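Local coordinates for hypothetical protein TM0894 (Thermotoga maritima, PDB 1ZTC) that probably acts as a metal-dependent hydrolase of the metallo-beta-lactamase superfamily, possibly an endoribonuclease, and binds two nickel ions at what is probably its active centre, at residues A[180-183]-A[184-188]. Sequence-based numbering, arbitrary orientation. Where two conformers were deposited one is given.
With PO4 (phosphate ion), chain U.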
loop_
_atom_site.group_PDB
_atom_site.type_symbol
_atom_site.label_atom_id
_atom_site.label_comp_id
_atom_site.label_asym_id
_atom_site.label_seq_id
_atom_site.Cartn_x
_atom_site.Cartn_y
_atom_site.Cartn_z
ATOM N N LEU A 180 -0.878 -18.444 -5.148
ATOM C CA LEU A 180 0.441 -18.936 -5.586
ATOM C C LEU A 180 0.988 -20.001 -4.643
ATOM O O LEU A 180 1.592 -20.982 -5.088
ATOM C CB LEU A 180 1.478 -17.805 -5.733
ATOM C CG LEU A 180 1.265 -16.752 -6.832
ATOM C CD1 LEU A 180 2.585 -15.980 -7.101
ATOM C CD2 LEU A 180 0.698 -17.339 -8.173
ATOM N N SER A 181 0.790 -19.840 -3.342
ATOM C CA SER A 181 1.327 -20.849 -2.417
ATOM C C SER A 181 0.595 -22.153 -2.598
ATOM O O SER A 181 1.172 -23.236 -2.499
ATOM C CB SER A 181 1.254 -20.389 -0.963
ATOM O OG SER A 181 -0.062 -20.071 -0.620
ATOM N N TYR A 182 -0.699 -22.068 -2.886
ATOM C CA TYR A 182 -1.469 -23.256 -3.173
ATOM C C TYR A 182 -1.003 -23.922 -4.465
ATOM O O TYR A 182 -0.874 -25.132 -4.541
ATOM C CB TYR A 182 -2.964 -22.914 -3.234
ATOM C CG TYR A 182 -3.838 -24.028 -3.784
ATOM C CD1 TYR A 182 -4.046 -25.191 -3.060
ATOM C CD2 TYR A 182 -4.453 -23.907 -5.028
ATOM C CE1 TYR A 182 -4.823 -26.204 -3.546
ATOM C CE2 TYR A 182 -5.263 -24.915 -5.522
ATOM C CZ TYR A 182 -5.440 -26.068 -4.775
ATOM O OH TYR A 182 -6.231 -27.073 -5.260
ATOM N N TYR A 183 -0.789 -23.132 -5.506
ATOM C CA TYR A 183 -0.275 -23.690 -6.756
ATOM C C TYR A 183 1.095 -24.349 -6.557
ATOM O O TYR A 183 1.400 -25.334 -7.199
ATOM C CB TYR A 183 -0.152 -22.631 -7.867
ATOM C CG TYR A 183 -1.437 -21.917 -8.256
ATOM C CD1 TYR A 183 -2.666 -22.577 -8.280
ATOM C CD2 TYR A 183 -1.409 -20.571 -8.637
ATOM C CE1 TYR A 183 -3.830 -21.904 -8.658
ATOM C CE2 TYR A 183 -2.568 -19.896 -9.009
ATOM C CZ TYR A 183 -3.765 -20.568 -9.016
ATOM O OH TYR A 183 -4.892 -19.884 -9.379
ATOM N N ASP A 184 1.934 -23.795 -5.700
ATOM C CA ASP A 184 3.239 -24.434 -5.437
ATOM C C ASP A 184 3.078 -25.847 -4.898
ATOM O O ASP A 184 3.772 -26.755 -5.327
ATOM C CB ASP A 184 4.081 -23.582 -4.487
ATOM C CG ASP A 184 4.467 -22.241 -5.112
ATOM O OD1 ASP A 184 4.466 -22.102 -6.382
ATOM O OD2 ASP A 184 4.771 -21.340 -4.331
ATOM N N ILE A 185 2.142 -26.024 -3.979
ATOM C CA ILE A 185 1.790 -27.351 -3.470
ATOM C C ILE A 185 1.321 -28.298 -4.576
ATOM O O ILE A 185 1.828 -29.399 -4.741
ATOM C CB ILE A 185 0.721 -27.219 -2.380
ATOM C CG1 ILE A 185 1.293 -26.590 -1.109
ATOM C CG2 ILE A 185 0.078 -28.575 -2.103
ATOM C CD1 ILE A 185 1.996 -27.544 -0.216
ATOM N N ILE A 186 0.371 -27.854 -5.375
ATOM C CA ILE A 186 -0.084 -28.648 -6.513
ATOM C C ILE A 186 1.029 -29.033 -7.471
ATOM O O ILE A 186 1.009 -30.138 -8.016
ATOM C CB ILE A 186 -1.139 -27.896 -7.350
ATOM C CG1 ILE A 186 -2.472 -27.923 -6.632
ATOM C CG2 ILE A 186 -1.307 -28.528 -8.786
ATOM C CD1 ILE A 186 -3.391 -26.916 -7.218
ATOM N N LYS A 187 1.964 -28.108 -7.719
ATOM C CA LYS A 187 3.076 -28.378 -8.617
ATOM C C LYS A 187 4.164 -29.290 -7.987
ATOM O O LYS A 187 5.077 -29.717 -8.672
ATOM C CB LYS A 187 3.664 -27.066 -9.113
ATOM C CG LYS A 187 2.660 -26.260 -9.911
ATOM C CD LYS A 187 3.308 -25.235 -10.790
ATOM C CE LYS A 187 3.137 -23.813 -10.330
ATOM N NZ LYS A 187 2.855 -22.917 -11.526
ATOM N N GLY A 188 4.049 -29.594 -6.697
ATOM C CA GLY A 188 4.898 -30.602 -6.073
ATOM C C GLY A 188 6.144 -30.095 -5.342
ATOM O O GLY A 188 6.980 -30.890 -4.937
HETATM P P PO4 U . 5.292 -21.924 -14.515
HETATM O O1 PO4 U . 5.178 -22.152 -13.028
HETATM O O2 PO4 U . 4.268 -20.911 -14.946
HETATM O O3 PO4 U . 5.010 -23.254 -15.150
HETATM O O4 PO4 U . 6.649 -21.398 -14.908
#
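Ile186 lies against the phenol ring of Tyr182, one helical turn earlier in the chain. Its CG1 sits over one face of the ring, 4.3 Å from the centroid and off-centre, near the ring's border, a CH-pi contact. CD1 reaches on to the hydroxyl half, where it comes to 3.2 Å from Tyr182 CE2, a tight approach. The tyrosine can take this position because its CG is anti to the backbone N (chi1 169°), which carries the ring along the helix toward its C-terminal end. The buried ring also meets Leu198 of helix 192-201. The backbones of the two residues are joined as well, Ile186 N donating to Tyr182 O at 3.1 Å in a nearly straight bond (172°).

Tyr183 O accepts from Lys187 N at 2.9 Å, and the aliphatic start of the lysine lies beside the same carbonyl, with Lys187 CG 3.1 Å from Tyr183 O. These are i to i+4 contacts in the last turns of helix 179-187, which precedes helix 192-201 in the metallo-beta-lactamase fold. Gly188, with positive phi, ends the helix in a Schellman motif: its N bonds to Ile185 O and weakly to Asp184 O. Beyond its bends at chi3 and chi4, Lys187 offers NZ to O1 of a phosphate, presumably a component of the crystallisation medium, at 2.9 Å. The second subunit bonds to both ends of this region, Gln193 NE2 to Gly188 O and the backbone N of Arg154 to the phosphate. Asp184 N bonds to Leu180 O at 2.9 Å. With CG beside the backbone N (chi1 -65°), the carboxylate of Asp184 folds back over that carbonyl, CG 3.1 Å from Leu180 O; no hydrogen bond forms there, both groups being acceptors, and OD1 is instead hydrogen-bonded to the hydroxyl of Tyr189.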